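Local structure of glutaredoxin 2 (Salmonella enterica subsp. enterica serovar Typhimurium, 3IR4) at residues Asn36-Glu39 and Ala40-Thr43; Glu64-Asp67 and Ile68-Val72; Phe136-His139 and Leu140-Ala144. The protein binds glutathione and, as a glutaredoxin with the two-domain build of glutathione S-transferases, probably uses it to reduce disulfides. All blocks are in the same frame, centred on the assembly; numbering follows the deposited sequence.

Interaction 1: residues Asn36-Glu39 and Ala40-Thr43; sequences NDDE and ATPT
Asp38 grips Thr41 with both carboxylate oxygens, and its side chain can be followed outward to see how. CB leads to a CG that stands anti to the backbone nitrogen (chi1 178°), a torsion that swings the carboxylate over the start of the coming helix. CG itself lies 3.3 Å from Thr41 OG1. OD1 accepts the amide of Thr41 N at 2.9 Å, in an almost straight bond (174°) that arrives from the syn side but well out of the carboxylate plane. OD2 takes the hydroxyl of Thr41 OG1 at 2.6 Å through its syn lone pair, and this second bond fixes the rotation of the group. At the next residue, Glu39 O receives two donors from Thr43, one turn on: N at 3.2 Å, and OG1 at 2.7 Å from above the carbonyl plane. A water donates both to Thr43 OG1 and to Glu39 OE1, at the end of an extended side chain. Pro42, which has no amide hydrogen, instead lays CD 3.3 Å from Asp38 O. An aspartate accepting the amide three residues ahead is a classic capping of a helix N terminus, here for helix 40-46, which follows strand 30-33 of the thioredoxin-like domain.

Interaction 2: residues Glu64-Asp67 and Ile68-Val72; sequences ESMD and IVHYV. With GSH (glutathione), chain B; SO4 (sulfate ion), chain D.
Glu64 and Ser65, whose carbonyl oxygens take the amides of Ile68 and Val69, are also the two residues here that hold the gamma-glutamyl end of glutathione. Ser65 holds one carboxylate oxygen with each of its donors: its N gives to O12 at 2.8 Å and its OG to O11 at 2.7 Å. OG can do so because chi1 (60°) tucks it between backbone N and carbonyl carbon, turned to the same carboxylate as the amide. Glu64, bent at chi2, brings OE1 to 2.8 Å from the ligand's amino nitrogen N1. The ligand carboxylate thus lies at the N terminus of helix 65-74, where the helix dipole would probably favour a negative charge. Such a pair at this helix start belongs to the glutathione site (G-site) of the thioredoxin-like domain, as in glutathione S-transferases.

The second shell is the helix itself. Ile68 N meets Glu64 O at 3.0 Å, and Val69 N meets Ser65 O at 2.9 Å, fixing the first turn. Met66, a selenomethionine, folds back at chi2 and chi3, which leaves CE 4.0 Å from His70 CE1 and close to Val69 CG1. A water joins Asp67 OD1 to His70 ND1, while His70 NE2 is bonded to Glu173. In the modelled conformer of Tyr71, one of two, OH bonds a sulfate that probably comes from the crystallisation liquor.

Ile68 and Val72 pack on Leu54 of strand 53-55, Val69 and Val72 on Ile21 of helix 13-25, and Met66 and Val69 on Ile176 of helix 173-185, in the other domain.

Interaction 3: residues Phe136-His139 and Leu140-Ala144; sequences FDNH and LAHSA
The ring of His142 turns back on Asn138, its ND1 donating to Asn138 O at 2.8 Å in a nearly straight bond (170°). The acceptor lies in the plane of the imidazole, at its edge, whereas the donor stands above the plane of the carbonyl. Setting CG anti to its own carbonyl carbon (chi1 -75°) carries the ring back over the preceding turn, where it also runs close to the Asn138 amide; the two planes are about 20° apart. The backbone nitrogen of His142 makes two weak bonds, to Asn138 O and to His139 O. Ser143 then closes on Leu140 O with two donors from the same face of the carbonyl, OG at 2.7 Å and N at 3.1 Å. Its hydroxyl also accepts from a water and is bonded to Arg107.

These bonds lie at the junction of two consecutive helices of the all-helical C-terminal domain, with His142 at the N-cap position of helix 143-160. Before the junction the helix is regular, with Leu140 N 2.8 Å from Phe136 O and Ala141 N 3.0 Å from Asp137 O. Leu140 also lays CG 3.4 Å from Phe136 O, and its side chain packs against Pro106 and Arg107 of helix 101-108. Phe136 reaches Pro106 too, along with Ile126 of helix 119-133, and His139 rests on Gln102.

Overall arrangement
Two helix beginnings and one junction between helices lie at different distances from glutathione. Interaction 2 contributes to the glutathione pocket directly, at its gamma-glutamyl end. Interaction 1, centred about 21 Å away in the same thioredoxin-like domain, lies toward the glycyl end: the side chain of Pro42 is about 7 Å from glutathione, and Asn36 O is bonded to Lys49, which itself binds the ligand. Asn36 also touches the pocket residues Tyr9 and Tyr124. Interaction 3 belongs to the helical domain, with its centre about 35 Å from that of interaction 2, across the middle of the chain; the side chain of its Phe136 is about 12 Å from glutathione.

Interaction 1: residues Asn36-Glu39 and Ala40-Thr43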
loop_
_atom_site.group_PDB
_atom_site.type_symbol
_atom_site.label_atom_id
_atom_site.label_comp_id
_atom_site.label_asym_id
_atom_site.label_seq_id
_atom_site.Cartn_x
_atom_site.Cartn_y
_atom_site.Cartn_z
ATOM N N ASN A 36 8.821 12.080 -6.054
ATOM C CA ASN A 36 9.294 10.785 -6.516
ATOM C C ASN A 36 10.700 10.804 -7.097
ATOM O O ASN A 36 11.367 9.772 -7.088
ATOM C CB ASN A 36 8.314 10.191 -7.512
ATOM C CG ASN A 36 8.494 8.692 -7.707
ATOM O OD1 ASN A 36 8.869 8.249 -8.801
ATOM N ND2 ASN A 36 8.237 7.895 -6.662
ATOM N N ASP A 37 11.148 11.965 -7.578
ATOM C CA ASP A 37 12.500 12.121 -8.115
ATOM C C ASP A 37 13.517 12.636 -7.095
ATOM O O ASP A 37 14.650 12.903 -7.458
ATOM C CB ASP A 37 12.486 13.027 -9.367
ATOM C CG ASP A 37 11.989 14.451 -9.106
ATOM O OD1 ASP A 37 12.205 15.346 -9.983
ATOM O OD2 ASP A 37 11.371 14.697 -8.051
ATOM N N ASP A 38 13.133 12.723 -5.822
ATOM C CA ASP A 38 14.033 13.267 -4.807
ATOM C C ASP A 38 14.946 12.191 -4.252
ATOM O O ASP A 38 14.556 11.393 -3.424
ATOM C CB ASP A 38 13.218 13.924 -3.691
ATOM C CG ASP A 38 14.067 14.487 -2.564
ATOM O OD1 ASP A 38 15.305 14.400 -2.620
ATOM O OD2 ASP A 38 13.438 15.021 -1.632
ATOM N N GLU A 39 16.172 12.154 -4.757
ATOM C CA GLU A 39 17.181 11.228 -4.273
ATOM C C GLU A 39 17.848 11.735 -2.994
ATOM O O GLU A 39 18.113 10.961 -2.068
ATOM C CB GLU A 39 18.241 11.019 -5.360
ATOM C CG GLU A 39 19.332 10.034 -4.961
ATOM C CD GLU A 39 20.379 9.784 -6.037
ATOM O OE1 GLU A 39 21.273 8.957 -5.794
ATOM O OE2 GLU A 39 20.308 10.393 -7.123
ATOM N N ALA A 40 18.087 13.042 -2.921
ATOM C CA ALA A 40 18.857 13.633 -1.829
ATOM C C ALA A 40 18.240 13.478 -0.449
ATOM O O ALA A 40 18.935 13.132 0.492
ATOM C CB ALA A 40 19.173 15.121 -2.128
ATOM N N THR A 41 16.932 13.679 -0.306
ATOM C CA THR A 41 16.339 13.630 1.033
ATOM C C THR A 41 16.448 12.261 1.678
ATOM O O THR A 41 16.965 12.125 2.772
ATOM C CB THR A 41 14.909 14.137 1.024
ATOM O OG1 THR A 41 14.924 15.458 0.492
ATOM C CG2 THR A 41 14.347 14.156 2.443
ATOM N N PRO A 42 15.935 11.221 1.024
ATOM C CA PRO A 42 16.085 9.914 1.673
ATOM C C PRO A 42 17.549 9.465 1.810
ATOM O O PRO A 42 17.910 8.782 2.769
ATOM C CB PRO A 42 15.302 8.971 0.741
ATOM C CG PRO A 42 15.262 9.675 -0.568
ATOM C CD PRO A 42 15.205 11.123 -0.248
ATOM N N THR A 43 18.401 9.842 0.867
ATOM C CA THR A 43 19.817 9.493 0.949
ATOM C C THR A 43 20.467 10.121 2.180
ATOM O O THR A 43 21.299 9.476 2.815
ATOM C CB THR A 43 20.560 9.866 -0.329
ATOM O OG1 THR A 43 19.994 9.119 -1.404
ATOM C CG2 THR A 43 22.047 9.502 -0.216
HETATM O O HOH W 1 21.290 7.648 -3.386
#

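Interaction 2: residues Glu64-Asp67 and Ile68-Val72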
loop_
_atom_site.group_PDB
_atom_site.type_symbol
_atom_site.label_atom_id
_atom_site.label_comp_id
_atom_site.label_asym_id
_atom_site.label_seq_id
_atom_site.Cartn_x
_atom_site.Cartn_y
_atom_site.Cartn_z
ATOM N N GLU A 64 12.456 -0.026 6.012
ATOM C CA GLU A 64 11.839 -1.349 5.851
ATOM C C GLU A 64 10.451 -1.416 6.466
ATOM O O GLU A 64 10.302 -1.438 7.692
ATOM C CB GLU A 64 12.707 -2.506 6.372
ATOM C CG GLU A 64 14.045 -2.618 5.675
ATOM C CD GLU A 64 13.946 -3.061 4.230
ATOM O OE1 GLU A 64 12.884 -3.592 3.809
ATOM O OE2 GLU A 64 14.988 -2.908 3.538
ATOM N N SER A 65 9.465 -1.460 5.591
ATOM C CA SER A 65 8.078 -1.481 6.018
ATOM C C SER A 65 7.758 -2.417 7.172
ATOM O O SER A 65 7.131 -1.993 8.135
ATOM C CB SER A 65 7.150 -1.779 4.837
ATOM O OG SER A 65 7.440 -3.013 4.256
HETATM N N MSE A 66 8.196 -3.659 7.095
HETATM C CA MSE A 66 7.795 -4.605 8.153
HETATM C C MSE A 66 8.537 -4.335 9.454
HETATM O O MSE A 66 8.009 -4.616 10.532
HETATM C CB MSE A 66 7.938 -6.038 7.684
HETATM C CG MSE A 66 7.057 -6.416 6.509
HETATM SE SE MSE A 66 5.185 -5.903 6.668
HETATM C CE MSE A 66 4.731 -6.924 8.225
ATOM N N ASP A 67 9.772 -3.829 9.370
ATOM C CA ASP A 67 10.483 -3.440 10.585
ATOM C C ASP A 67 9.781 -2.266 11.258
ATOM O O ASP A 67 9.692 -2.225 12.477
ATOM C CB ASP A 67 11.935 -3.121 10.311
ATOM C CG ASP A 67 12.732 -4.335 9.885
ATOM O OD1 ASP A 67 12.243 -5.489 9.989
ATOM O OD2 ASP A 67 13.855 -4.163 9.400
ATOM N N ILE A 68 9.309 -1.305 10.474
ATOM C CA ILE A 68 8.549 -0.191 10.999
ATOM C C ILE A 68 7.263 -0.723 11.641
ATOM O O ILE A 68 6.903 -0.320 12.733
ATOM C CB ILE A 68 8.244 0.825 9.883
ATOM C CG1 ILE A 68 9.537 1.440 9.357
ATOM C CG2 ILE A 68 7.256 1.885 10.355
ATOM C CD1 ILE A 68 9.352 2.209 8.069
ATOM N N VAL A 69 6.530 -1.576 10.933
ATOM C CA VAL A 69 5.287 -2.139 11.433
ATOM C C VAL A 69 5.493 -2.740 12.818
ATOM O O VAL A 69 4.762 -2.452 13.742
ATOM C CB VAL A 69 4.717 -3.179 10.435
ATOM C CG1 VAL A 69 3.642 -4.067 11.082
ATOM C CG2 VAL A 69 4.148 -2.467 9.180
ATOM N N HIS A 70 6.480 -3.619 12.926
ATOM C CA HIS A 70 6.695 -4.295 14.215
ATOM C C HIS A 70 7.215 -3.372 15.310
ATOM O O HIS A 70 6.786 -3.483 16.445
ATOM C CB HIS A 70 7.556 -5.510 14.043
ATOM C CG HIS A 70 6.873 -6.602 13.289
ATOM N ND1 HIS A 70 7.335 -7.078 12.085
ATOM C CD2 HIS A 70 5.745 -7.310 13.567
ATOM C CE1 HIS A 70 6.525 -8.030 11.657
ATOM N NE2 HIS A 70 5.546 -8.186 12.535
ATOM N N TYR A 71 8.129 -2.460 14.988
ATOM C CA TYR A 71 8.612 -1.509 15.976
ATOM C C TYR A 71 7.444 -0.721 16.572
ATOM O O TYR A 71 7.265 -0.616 17.791
ATOM C CB TYR A 71 9.621 -0.566 15.319
ATOM C CG TYR A 71 10.028 0.587 16.218
ATOM C CD1 TYR A 71 10.911 0.403 17.274
ATOM C CD2 TYR A 71 9.493 1.848 16.034
ATOM C CE1 TYR A 71 11.269 1.469 18.114
ATOM C CE2 TYR A 71 9.841 2.917 16.855
ATOM C CZ TYR A 71 10.723 2.728 17.902
ATOM O OH TYR A 71 11.085 3.787 18.722
ATOM N N VAL A 72 6.627 -0.146 15.696
ATOM C CA VAL A 72 5.518 0.675 16.150
ATOM C C VAL A 72 4.462 -0.163 16.885
ATOM O O VAL A 72 3.959 0.264 17.884
ATOM C CB VAL A 72 4.915 1.475 14.977
ATOM C CG1 VAL A 72 3.685 2.296 15.400
ATOM C CG2 VAL A 72 5.967 2.395 14.362
HETATM N N1 GSH B . 11.799 -3.624 1.271
HETATM C CA1 GSH B . 11.262 -2.257 1.283
HETATM C C1 GSH B . 10.230 -2.127 2.370
HETATM O O11 GSH B . 9.626 -3.178 2.719
HETATM O O12 GSH B . 10.009 -1.001 2.854
HETATM C CB1 GSH B . 10.666 -1.963 -0.087
HETATM C CG1 GSH B . 10.337 -0.479 -0.239
HETATM C CD1 GSH B . 10.112 -0.033 -1.668
HETATM O OE1 GSH B . 10.121 -0.938 -2.665
HETATM N N2 GSH B . 9.845 1.227 -1.905
HETATM C CA2 GSH B . 9.792 1.832 -3.232
HETATM C C2 GSH B . 10.964 2.734 -3.432
HETATM O O2 GSH B . 11.413 3.452 -2.407
HETATM C CB2 GSH B . 8.471 2.610 -3.438
HETATM S SG2 GSH B . 6.946 1.610 -3.432
HETATM N N3 GSH B . 11.490 2.835 -4.627
HETATM C CA3 GSH B . 12.774 3.454 -4.847
HETATM C C3 GSH B . 12.591 4.642 -5.713
HETATM O O31 GSH B . 11.417 5.094 -5.888
HETATM O O32 GSH B . 13.615 5.157 -6.231
HETATM S S SO4 D . 14.298 2.997 20.266
HETATM O O1 SO4 D . 12.880 3.137 20.618
HETATM O O2 SO4 D . 14.527 1.957 19.237
HETATM O O3 SO4 D . 14.810 4.278 19.805
HETATM O O4 SO4 D . 15.028 2.677 21.502
HETATM O O HOH W 2 9.966 -7.059 10.823
#

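Interaction 3: residues Phe136-His139 and Leu140-Ala144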
loop_
_atom_site.group_PDB
_atom_site.type_symbol
_atom_site.label_atom_id
_atom_site.label_comp_id
_atom_site.label_asym_id
_atom_site.label_seq_id
_atom_site.Cartn_x
_atom_site.Cartn_y
_atom_site.Cartn_z
ATOM N N PHE A 136 3.020 1.493 -20.712
ATOM C CA PHE A 136 1.806 1.882 -20.029
ATOM C C PHE A 136 0.631 1.849 -20.994
ATOM O O PHE A 136 -0.463 1.411 -20.622
ATOM C CB PHE A 136 1.937 3.276 -19.422
ATOM C CG PHE A 136 2.799 3.361 -18.192
ATOM C CD1 PHE A 136 3.284 2.243 -17.506
ATOM C CD2 PHE A 136 3.013 4.606 -17.632
ATOM C CE1 PHE A 136 4.006 2.398 -16.346
ATOM C CE2 PHE A 136 3.741 4.739 -16.471
ATOM C CZ PHE A 136 4.191 3.636 -15.810
ATOM N N ASP A 137 0.807 2.320 -22.230
ATOM C CA ASP A 137 -0.326 2.283 -23.173
ATOM C C ASP A 137 -0.749 0.880 -23.534
ATOM O O ASP A 137 -1.941 0.607 -23.641
ATOM C CB ASP A 137 -0.074 3.138 -24.405
ATOM C CG ASP A 137 -0.490 4.575 -24.179
ATOM O OD1 ASP A 137 -1.637 4.861 -23.708
ATOM O OD2 ASP A 137 0.309 5.436 -24.539
ATOM N N ASN A 138 0.208 -0.023 -23.723
ATOM C CA ASN A 138 -0.134 -1.395 -23.968
ATOM C C ASN A 138 -0.971 -1.946 -22.803
ATOM O O ASN A 138 -2.007 -2.565 -22.982
ATOM C CB ASN A 138 1.148 -2.218 -24.173
ATOM C CG ASN A 138 0.875 -3.698 -24.297
ATOM O OD1 ASN A 138 0.512 -4.362 -23.327
ATOM N ND2 ASN A 138 1.084 -4.233 -25.480
ATOM N N HIS A 139 -0.488 -1.716 -21.598
ATOM C CA HIS A 139 -1.190 -2.231 -20.430
ATOM C C HIS A 139 -2.578 -1.636 -20.300
ATOM O O HIS A 139 -3.530 -2.363 -19.983
ATOM C CB HIS A 139 -0.361 -1.972 -19.185
ATOM C CG HIS A 139 0.956 -2.649 -19.207
ATOM N ND1 HIS A 139 1.970 -2.325 -18.338
ATOM C CD2 HIS A 139 1.463 -3.562 -20.065
ATOM C CE1 HIS A 139 3.029 -3.069 -18.624
ATOM N NE2 HIS A 139 2.762 -3.801 -19.691
ATOM N N LEU A 140 -2.712 -0.319 -20.518
ATOM C CA LEU A 140 -4.026 0.308 -20.445
ATOM C C LEU A 140 -4.999 -0.249 -21.480
ATOM O O LEU A 140 -6.183 -0.411 -21.207
ATOM C CB LEU A 140 -3.879 1.825 -20.583
ATOM C CG LEU A 140 -3.366 2.557 -19.341
ATOM C CD1 LEU A 140 -3.000 3.986 -19.721
ATOM C CD2 LEU A 140 -4.362 2.518 -18.209
ATOM N N ALA A 141 -4.497 -0.556 -22.678
ATOM C CA ALA A 141 -5.324 -1.120 -23.743
ATOM C C ALA A 141 -5.784 -2.526 -23.410
ATOM O O ALA A 141 -6.767 -2.985 -23.971
ATOM C CB ALA A 141 -4.601 -1.095 -25.068
ATOM N N HIS A 142 -5.102 -3.191 -22.485
ATOM C CA HIS A 142 -5.478 -4.518 -21.988
ATOM C C HIS A 142 -6.277 -4.477 -20.691
ATOM O O HIS A 142 -6.441 -5.504 -20.043
ATOM C CB HIS A 142 -4.213 -5.358 -21.808
ATOM C CG HIS A 142 -3.654 -5.831 -23.095
ATOM N ND1 HIS A 142 -2.837 -5.057 -23.882
ATOM C CD2 HIS A 142 -3.862 -6.978 -23.775
ATOM C CE1 HIS A 142 -2.520 -5.734 -24.975
ATOM N NE2 HIS A 142 -3.141 -6.900 -24.937
ATOM N N SER A 143 -6.801 -3.319 -20.330
ATOM C CA SER A 143 -7.526 -3.188 -19.070
ATOM C C SER A 143 -8.707 -4.128 -18.933
ATOM O O SER A 143 -8.950 -4.654 -17.856
ATOM C CB SER A 143 -8.031 -1.756 -18.896
ATOM O OG SER A 143 -6.996 -0.825 -18.698
ATOM N N ALA A 144 -9.472 -4.336 -20.001
ATOM C CA ALA A 144 -10.703 -5.148 -19.866
ATOM C C ALA A 144 -10.343 -6.543 -19.359
ATOM O O ALA A 144 -10.943 -7.071 -18.427
ATOM C CB ALA A 144 -11.457 -5.228 -21.193
HETATM O O HOH W 3 -4.053 -1.350 -17.302
#